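Local coordinates for protein Tp0751 (Treponema pallidum, PDB 5JK2) that mediates adhesion to extracellular matrix components and interactions with host cells, probably as a surface adhesin with a non-canonical lipocalin fold, at residues I79-S82 with Q87-F90; A29-L34 with Q47-G52; L105-N108 with I114-R117. The protein carries 1 engineered substitution. All coordinates share one frame; numbering follows the deposited sequence.

Contact 1: I79-S82 with Q87-F90; sequences ITFS and QEIF
Ile-79 and Phe-90 form a complete antiparallel hydrogen-bonded pair: Ile-79 N gives to Phe-90 O at 3.1 Å, and Phe-90 N gives back to Ile-79 O at 3.0 Å. Two residues further on, Phe-81 and Glu-88 repeat the exchange. The bond from Phe-81 N to Glu-88 O, modelled at 2.6 Å, is nearly straight (165° at the hydrogen), while the return from Glu-88 N to Phe-81 O is more bent. Three of the acceptors also receive a CA-H: Ile-79 O from Ile-89, Glu-88 O from Thr-80 and Phe-81 O from Gln-87. The backbones of Thr-80 and Ser-82 bond the other way, to Phe-71 and Leu-69 of strand 69-73. The Phe-81 and Phe-90 side chains cross at about a right angle, CE1 of Phe-81 lying 3.5 Å from CD1 of Phe-90 and the ring planes 80° apart. Glu-88 CG sits between its backbone N and carbonyl carbon (chi1 59°), which brings it against Phe-81 CB (3.7 Å); OE2 goes on to Arg-116 in a salt bridge. Thr-80 and Ile-89 lie side by side on the reverse face. This is the ladder of a beta hairpin, strands 78-83 and 86-98, within the antiparallel barrel of a lipocalin-like domain.

Contact 2: A29-L34 with Q47-G52; sequences AMRIAL and QHLLAG
Arg-31 reaches from helix 26-39 to the backbone of Leu-49, while the side chain of Leu-49 runs past it in the opposite direction toward the helix. NH1 of Arg-31 donates to Leu-49 O, fairly straight at the hydrogen (160°); the modelled 2.5 Å is unusually short, and its exact value should not be pressed. The oxygen lies at the guanidinium edge, in the plane of the group, and the donor meets a lone pair in the carbonyl plane. The bend of the arginine at CG-CD (chi3 61°) turns the group so that its edge faces this oxygen. Leu-49 CD2 then comes over one guanidinium face, 3.8 Å above the plane and toward its rim. The same methyl presses on the helix itself, 3.5 Å from Arg-31 O, so it sits between the turn of backbone and the charged end of one residue. Leu-34, one helical turn on, closes it in from another side: CD2 of Leu-34 is 3.7 Å from CD2 of Leu-49, the two leucines also sliding past each other. With its CG trans to the backbone N, Leu-34 extends that CD2 far enough to touch His-48 CB as well, at 3.8 Å, the Leu-34 and His-48 side chains crossing at about a right angle. NH1 of Arg-31 has a second acceptor, His-125 O. Leu-49 rests on Phe-122 of strand 115-122, and Leu-50, pointing away from the helix, packs on Val-102, Phe-104 and Val-120. The helix is thereby joined to the barrel through the loop that leads into strand 52-56.

Contact 3: L105-N108 with I114-R117; sequences LTRN and IRRR
Leu-105 lies beneath two guanidinium groups at once. Its CD1 is 3.5 Å from the plane of Arg-115, set toward the rim, and its CD2 is 3.8 Å from the plane of Arg-117, over the centre. With CG trans to the backbone N (chi1 -172°), the leucine spreads its two methyls toward the neighbouring strand, one to each arginine. Further along the same face, Arg-107 CB touches Arg-115 CD at 3.9 Å, an aliphatic contact between two charged side chains. Thr-106 faces the other way and binds Arg-116 O twice, through its N at 3.0 Å and through OG1 at 2.9 Å, so one carbonyl takes two donors from one residue. Arg-116 N returns a bond to Thr-106 O, the donor standing well above the carbonyl plane. Asn-108 N gives to Ile-114 O at 2.9 Å, this time in the carbonyl plane, and Asn-108 OD1 bonds to Ile-111 N in the connecting turn. Arg-107, Arg-116 and Arg-117 have their charged ends paired with acids outside the hairpin. Arg-107 NH1 pairs with Asp-93 and Arg-117 NH2 with Asp-135, whereas Arg-115 reaches the same two aspartates in long, weak ion pairs. Arg-116, buried on the Thr-106 face, bridges to Glu-134 through NE and to Glu-88 through NH1. Arginine thus serves in two ways: its flat faces and methylenes pack against Leu-105 and Arg-107, while its nitrogens turn to carboxylates on strands 86-98 and 127-135. Those acids probably balance the positive charge, Asp-93 and Asp-135 each lying near two arginines.

How the contacts relate
Contacts 1 and 3 are two hairpins of one barrel that follow in series, joined through the neighbouring strands 86-98 and 101-108, with centres about 10 Å apart. They meet directly: Glu-88 OE2 lies 3.1 Å from Arg-116 NH1, the Phe-81 ring makes a cation-pi contact with Arg-116, and Phe-90 packs on Thr-106 and Asn-108. Contact 2 comes earlier in the chain and lies across the chain's centre from both, its centre about 21 Å from that of contact 1 and 24 Å from that of contact 3. It touches neither, though strands 101-108 and 115-122, which carry contact 3, also supply the side chains that receive Leu-50.

Contact 1: I79-S82 with Q87-F90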
loop_
_atom_site.group_PDB
_atom_site.type_symbol
_atom_site.label_atom_id
_atom_site.label_comp_id
_atom_site.label_asym_id
_atom_site.label_seq_id
_atom_site.Cartn_x
_atom_site.Cartn_y
_atom_site.Cartn_z
ATOM N N ILE A 79 2.589 -7.706 1.132
ATOM C CA ILE A 79 2.002 -6.604 1.871
ATOM C C ILE A 79 1.514 -7.137 3.205
ATOM O O ILE A 79 0.595 -7.956 3.262
ATOM C CB ILE A 79 0.850 -5.937 1.103
ATOM C CG1 ILE A 79 1.368 -5.317 -0.200
ATOM C CG2 ILE A 79 0.189 -4.868 1.969
ATOM C CD1 ILE A 79 0.281 -4.862 -1.153
ATOM N N THR A 80 2.149 -6.675 4.274
ATOM C CA THR A 80 1.834 -7.143 5.611
ATOM C C THR A 80 0.822 -6.213 6.259
ATOM O O THR A 80 1.002 -4.996 6.277
ATOM C CB THR A 80 3.097 -7.234 6.496
ATOM O OG1 THR A 80 3.389 -5.952 7.063
ATOM C CG2 THR A 80 4.294 -7.720 5.685
ATOM N N PHE A 81 -0.247 -6.807 6.779
ATOM C CA PHE A 81 -1.318 -6.070 7.434
ATOM C C PHE A 81 -1.282 -6.311 8.931
ATOM O O PHE A 81 -1.389 -7.451 9.373
ATOM C CB PHE A 81 -2.676 -6.495 6.884
ATOM C CG PHE A 81 -2.820 -6.311 5.406
ATOM C CD1 PHE A 81 -2.234 -7.200 4.522
ATOM C CD2 PHE A 81 -3.561 -5.259 4.901
ATOM C CE1 PHE A 81 -2.373 -7.034 3.159
ATOM C CE2 PHE A 81 -3.707 -5.088 3.543
ATOM C CZ PHE A 81 -3.112 -5.976 2.668
ATOM N N SER A 82 -1.157 -5.238 9.708
ATOM C CA SER A 82 -1.008 -5.352 11.156
ATOM C C SER A 82 -1.902 -4.396 11.936
ATOM O O SER A 82 -2.068 -3.235 11.570
ATOM C CB SER A 82 0.446 -5.100 11.564
ATOM O OG SER A 82 1.324 -6.033 10.963
ATOM N N GLN A 87 -2.110 -9.737 12.549
ATOM C CA GLN A 87 -0.933 -9.669 11.698
ATOM C C GLN A 87 -1.100 -10.714 10.609
ATOM O O GLN A 87 -1.512 -11.842 10.880
ATOM C CB GLN A 87 0.366 -9.880 12.494
ATOM C CG GLN A 87 0.609 -11.296 13.007
ATOM C CD GLN A 87 1.997 -11.481 13.616
ATOM O OE1 GLN A 87 2.549 -12.585 13.591
ATOM N NE2 GLN A 87 2.560 -10.408 14.172
ATOM N N GLU A 88 -0.815 -10.324 9.373
ATOM C CA GLU A 88 -1.036 -11.197 8.232
ATOM C C GLU A 88 -0.370 -10.635 6.985
ATOM O O GLU A 88 -0.124 -9.434 6.891
ATOM C CB GLU A 88 -2.534 -11.385 7.993
ATOM C CG GLU A 88 -3.282 -10.083 7.742
ATOM C CD GLU A 88 -4.773 -10.202 7.985
ATOM O OE1 GLU A 88 -5.173 -10.903 8.940
ATOM O OE2 GLU A 88 -5.548 -9.589 7.221
ATOM N N ILE A 89 -0.076 -11.517 6.034
ATOM C CA ILE A 89 0.620 -11.141 4.811
ATOM C C ILE A 89 -0.143 -11.612 3.586
ATOM O O ILE A 89 -0.741 -12.686 3.596
ATOM C CB ILE A 89 2.037 -11.739 4.758
ATOM C CG1 ILE A 89 2.804 -11.407 6.040
ATOM C CG2 ILE A 89 2.775 -11.229 3.523
ATOM C CD1 ILE A 89 4.179 -12.044 6.139
ATOM N N PHE A 90 -0.103 -10.803 2.531
ATOM C CA PHE A 90 -0.699 -11.173 1.254
ATOM C C PHE A 90 0.310 -10.973 0.131
ATOM O O PHE A 90 0.796 -9.867 -0.092
ATOM C CB PHE A 90 -1.963 -10.353 0.973
ATOM C CG PHE A 90 -3.131 -10.714 1.840
ATOM C CD1 PHE A 90 -3.133 -10.415 3.193
ATOM C CD2 PHE A 90 -4.237 -11.337 1.298
ATOM C CE1 PHE A 90 -4.215 -10.748 3.987
ATOM C CE2 PHE A 90 -5.316 -11.670 2.083
ATOM C CZ PHE A 90 -5.307 -11.375 3.428
#

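Contact 2: A29-L34 with Q47-G52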
loop_
_atom_site.group_PDB
_atom_site.type_symbol
_atom_site.label_atom_id
_atom_site.label_comp_id
_atom_site.label_asym_id
_atom_site.label_seq_id
_atom_site.Cartn_x
_atom_site.Cartn_y
_atom_site.Cartn_z
ATOM N N ALA A 29 14.585 13.954 -0.002
ATOM C CA ALA A 29 14.583 14.578 -1.319
ATOM C C ALA A 29 14.471 13.519 -2.406
ATOM O O ALA A 29 13.807 13.728 -3.421
ATOM C CB ALA A 29 15.839 15.409 -1.513
ATOM N N MET A 30 15.122 12.379 -2.183
ATOM C CA MET A 30 15.096 11.280 -3.138
ATOM C C MET A 30 13.675 10.780 -3.344
ATOM O O MET A 30 13.303 10.389 -4.447
ATOM C CB MET A 30 15.996 10.136 -2.668
ATOM C CG MET A 30 17.469 10.492 -2.654
ATOM S SD MET A 30 18.066 10.980 -4.287
ATOM C CE MET A 30 19.591 11.813 -3.853
ATOM N N ARG A 31 12.881 10.801 -2.281
ATOM C CA ARG A 31 11.482 10.419 -2.384
ATOM C C ARG A 31 10.715 11.459 -3.191
ATOM O O ARG A 31 9.849 11.119 -3.994
ATOM C CB ARG A 31 10.863 10.258 -0.997
ATOM C CG ARG A 31 11.503 9.157 -0.166
ATOM C CD ARG A 31 10.698 8.853 1.085
ATOM N NE ARG A 31 9.353 8.387 0.761
ATOM C CZ ARG A 31 9.068 7.169 0.312
ATOM N NH1 ARG A 31 7.813 6.843 0.043
ATOM N NH2 ARG A 31 10.035 6.279 0.123
ATOM N N ILE A 32 11.043 12.729 -2.979
ATOM C CA ILE A 32 10.405 13.808 -3.719
ATOM C C ILE A 32 10.875 13.787 -5.168
ATOM O O ILE A 32 10.106 14.076 -6.084
ATOM C CB ILE A 32 10.710 15.181 -3.104
ATOM C CG1 ILE A 32 10.285 15.217 -1.633
ATOM C CG2 ILE A 32 9.990 16.274 -3.884
ATOM C CD1 ILE A 32 10.876 16.371 -0.852
ATOM N N ALA A 33 12.147 13.459 -5.364
ATOM C CA ALA A 33 12.705 13.306 -6.702
ATOM C C ALA A 33 12.005 12.155 -7.412
ATOM O O ALA A 33 11.518 12.301 -8.534
ATOM C CB ALA A 33 14.200 13.059 -6.634
ATOM N N LEU A 34 11.961 11.012 -6.735
ATOM C CA LEU A 34 11.282 9.824 -7.237
ATOM C C LEU A 34 9.813 10.130 -7.510
ATOM O O LEU A 34 9.242 9.671 -8.500
ATOM C CB LEU A 34 11.414 8.685 -6.223
ATOM C CG LEU A 34 11.206 7.240 -6.674
ATOM C CD1 LEU A 34 12.251 6.845 -7.707
ATOM C CD2 LEU A 34 11.260 6.321 -5.463
ATOM N N GLN A 47 5.464 2.511 -7.505
ATOM C CA GLN A 47 5.416 1.551 -6.413
ATOM C C GLN A 47 6.624 1.704 -5.505
ATOM O O GLN A 47 6.562 1.414 -4.312
ATOM C CB GLN A 47 5.363 0.122 -6.962
ATOM C CG GLN A 47 4.283 -0.115 -8.011
ATOM C CD GLN A 47 4.233 -1.558 -8.482
ATOM O OE1 GLN A 47 4.939 -2.418 -7.957
ATOM N NE2 GLN A 47 3.395 -1.829 -9.477
ATOM N N HIS A 48 7.727 2.166 -6.084
ATOM C CA HIS A 48 8.982 2.289 -5.358
ATOM C C HIS A 48 8.823 3.212 -4.153
ATOM O O HIS A 48 9.573 3.117 -3.180
ATOM C CB HIS A 48 10.079 2.799 -6.292
ATOM C CG HIS A 48 11.464 2.422 -5.867
ATOM N ND1 HIS A 48 12.562 2.560 -6.689
ATOM C CD2 HIS A 48 11.930 1.901 -4.703
ATOM C CE1 HIS A 48 13.642 2.146 -6.052
ATOM N NE2 HIS A 48 13.288 1.743 -4.847
ATOM N N LEU A 49 7.829 4.092 -4.215
ATOM C CA LEU A 49 7.529 4.987 -3.104
ATOM C C LEU A 49 6.774 4.268 -1.992
ATOM O O LEU A 49 6.771 4.721 -0.849
ATOM C CB LEU A 49 6.712 6.189 -3.585
ATOM C CG LEU A 49 7.450 7.279 -4.368
ATOM C CD1 LEU A 49 6.465 8.312 -4.885
ATOM C CD2 LEU A 49 8.519 7.943 -3.508
ATOM N N LEU A 50 6.129 3.154 -2.323
ATOM C CA LEU A 50 5.330 2.425 -1.342
ATOM C C LEU A 50 6.188 1.563 -0.428
ATOM O O LEU A 50 5.822 1.319 0.723
ATOM C CB LEU A 50 4.292 1.546 -2.040
ATOM C CG LEU A 50 3.151 2.300 -2.722
ATOM C CD1 LEU A 50 2.301 1.347 -3.531
ATOM C CD2 LEU A 50 2.303 3.027 -1.692
ATOM N N ALA A 51 7.319 1.097 -0.950
ATOM C CA ALA A 51 8.223 0.237 -0.195
ATOM C C ALA A 51 8.566 0.845 1.162
ATOM O O ALA A 51 9.312 1.820 1.245
ATOM C CB ALA A 51 9.487 -0.018 -0.991
ATOM N N GLY A 52 8.002 0.266 2.220
ATOM C CA GLY A 52 8.266 0.715 3.574
ATOM C C GLY A 52 7.048 0.624 4.470
ATOM O O GLY A 52 6.029 0.054 4.093
#

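Contact 3: L105-N108 with I114-R117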
loop_
_atom_site.group_PDB
_atom_site.type_symbol
_atom_site.label_atom_id
_atom_site.label_comp_id
_atom_site.label_asym_id
_atom_site.label_seq_id
_atom_site.Cartn_x
_atom_site.Cartn_y
_atom_site.Cartn_z
ATOM N N LEU A 105 -3.550 -6.748 -6.511
ATOM C CA LEU A 105 -4.294 -7.985 -6.308
ATOM C C LEU A 105 -3.401 -8.904 -5.493
ATOM O O LEU A 105 -2.432 -9.459 -6.010
ATOM C CB LEU A 105 -4.696 -8.641 -7.636
ATOM C CG LEU A 105 -5.651 -9.847 -7.604
ATOM C CD1 LEU A 105 -4.944 -11.135 -7.194
ATOM C CD2 LEU A 105 -6.852 -9.595 -6.694
ATOM N N THR A 106 -3.728 -9.049 -4.213
ATOM C CA THR A 106 -2.891 -9.790 -3.284
ATOM C C THR A 106 -3.590 -11.063 -2.823
ATOM O O THR A 106 -4.798 -11.195 -2.978
ATOM C CB THR A 106 -2.533 -8.936 -2.061
ATOM O OG1 THR A 106 -3.654 -8.876 -1.171
ATOM C CG2 THR A 106 -2.152 -7.526 -2.480
ATOM N N ARG A 107 -2.826 -11.990 -2.252
ATOM C CA ARG A 107 -3.351 -13.295 -1.873
ATOM C C ARG A 107 -2.744 -13.789 -0.568
ATOM O O ARG A 107 -1.523 -13.802 -0.405
ATOM C CB ARG A 107 -3.088 -14.297 -2.993
ATOM C CG ARG A 107 -3.264 -15.761 -2.610
ATOM C CD ARG A 107 -3.049 -16.665 -3.814
ATOM N NE ARG A 107 -1.919 -16.229 -4.635
ATOM C CZ ARG A 107 -0.643 -16.515 -4.380
ATOM N NH1 ARG A 107 0.308 -16.069 -5.189
ATOM N NH2 ARG A 107 -0.313 -17.240 -3.319
ATOM N N ASN A 108 -3.607 -14.207 0.354
ATOM C CA ASN A 108 -3.176 -14.682 1.663
ATOM C C ASN A 108 -2.127 -15.783 1.543
ATOM O O ASN A 108 -2.177 -16.605 0.630
ATOM C CB ASN A 108 -4.386 -15.172 2.464
ATOM C CG ASN A 108 -4.002 -15.763 3.806
ATOM O OD1 ASN A 108 -3.958 -16.982 3.971
ATOM N ND2 ASN A 108 -3.727 -14.899 4.776
ATOM N N ILE A 114 -8.460 -16.981 -0.032
ATOM C CA ILE A 114 -8.645 -15.646 0.509
ATOM C C ILE A 114 -7.634 -14.681 -0.093
ATOM O O ILE A 114 -6.424 -14.883 0.008
ATOM C CB ILE A 114 -8.523 -15.658 2.041
ATOM C CG1 ILE A 114 -9.631 -16.526 2.650
ATOM C CG2 ILE A 114 -8.585 -14.235 2.598
ATOM C CD1 ILE A 114 -9.344 -16.999 4.037
ATOM N N ARG A 115 -8.156 -13.626 -0.704
ATOM C CA ARG A 115 -7.349 -12.644 -1.402
ATOM C C ARG A 115 -7.810 -11.256 -0.982
ATOM O O ARG A 115 -8.752 -11.129 -0.205
ATOM C CB ARG A 115 -7.470 -12.849 -2.913
ATOM C CG ARG A 115 -7.152 -14.276 -3.339
ATOM C CD ARG A 115 -6.573 -14.354 -4.740
ATOM N NE ARG A 115 -7.508 -13.878 -5.753
ATOM C CZ ARG A 115 -7.269 -13.905 -7.061
ATOM N NH1 ARG A 115 -8.179 -13.450 -7.910
ATOM N NH2 ARG A 115 -6.121 -14.384 -7.522
ATOM N N ARG A 116 -7.149 -10.218 -1.483
ATOM C CA ARG A 116 -7.476 -8.855 -1.080
ATOM C C ARG A 116 -7.086 -7.836 -2.148
ATOM O O ARG A 116 -5.934 -7.785 -2.579
ATOM C CB ARG A 116 -6.783 -8.524 0.243
ATOM C CG ARG A 116 -7.138 -7.165 0.820
ATOM C CD ARG A 116 -6.630 -7.021 2.241
ATOM N NE ARG A 116 -7.402 -7.836 3.174
ATOM C CZ ARG A 116 -7.030 -8.107 4.420
ATOM N NH1 ARG A 116 -5.887 -7.632 4.896
ATOM N NH2 ARG A 116 -7.801 -8.856 5.193
ATOM N N ARG A 117 -8.058 -7.029 -2.568
ATOM C CA ARG A 117 -7.823 -5.964 -3.538
ATOM C C ARG A 117 -7.549 -4.646 -2.837
ATOM O O ARG A 117 -8.212 -4.306 -1.858
ATOM C CB ARG A 117 -9.022 -5.812 -4.471
ATOM C CG ARG A 117 -9.248 -7.020 -5.347
ATOM C CD ARG A 117 -10.287 -6.762 -6.426
ATOM N NE ARG A 117 -10.163 -7.717 -7.526
ATOM C CZ ARG A 117 -10.556 -8.987 -7.468
ATOM N NH1 ARG A 117 -10.397 -9.777 -8.521
ATOM N NH2 ARG A 117 -11.102 -9.472 -6.360
#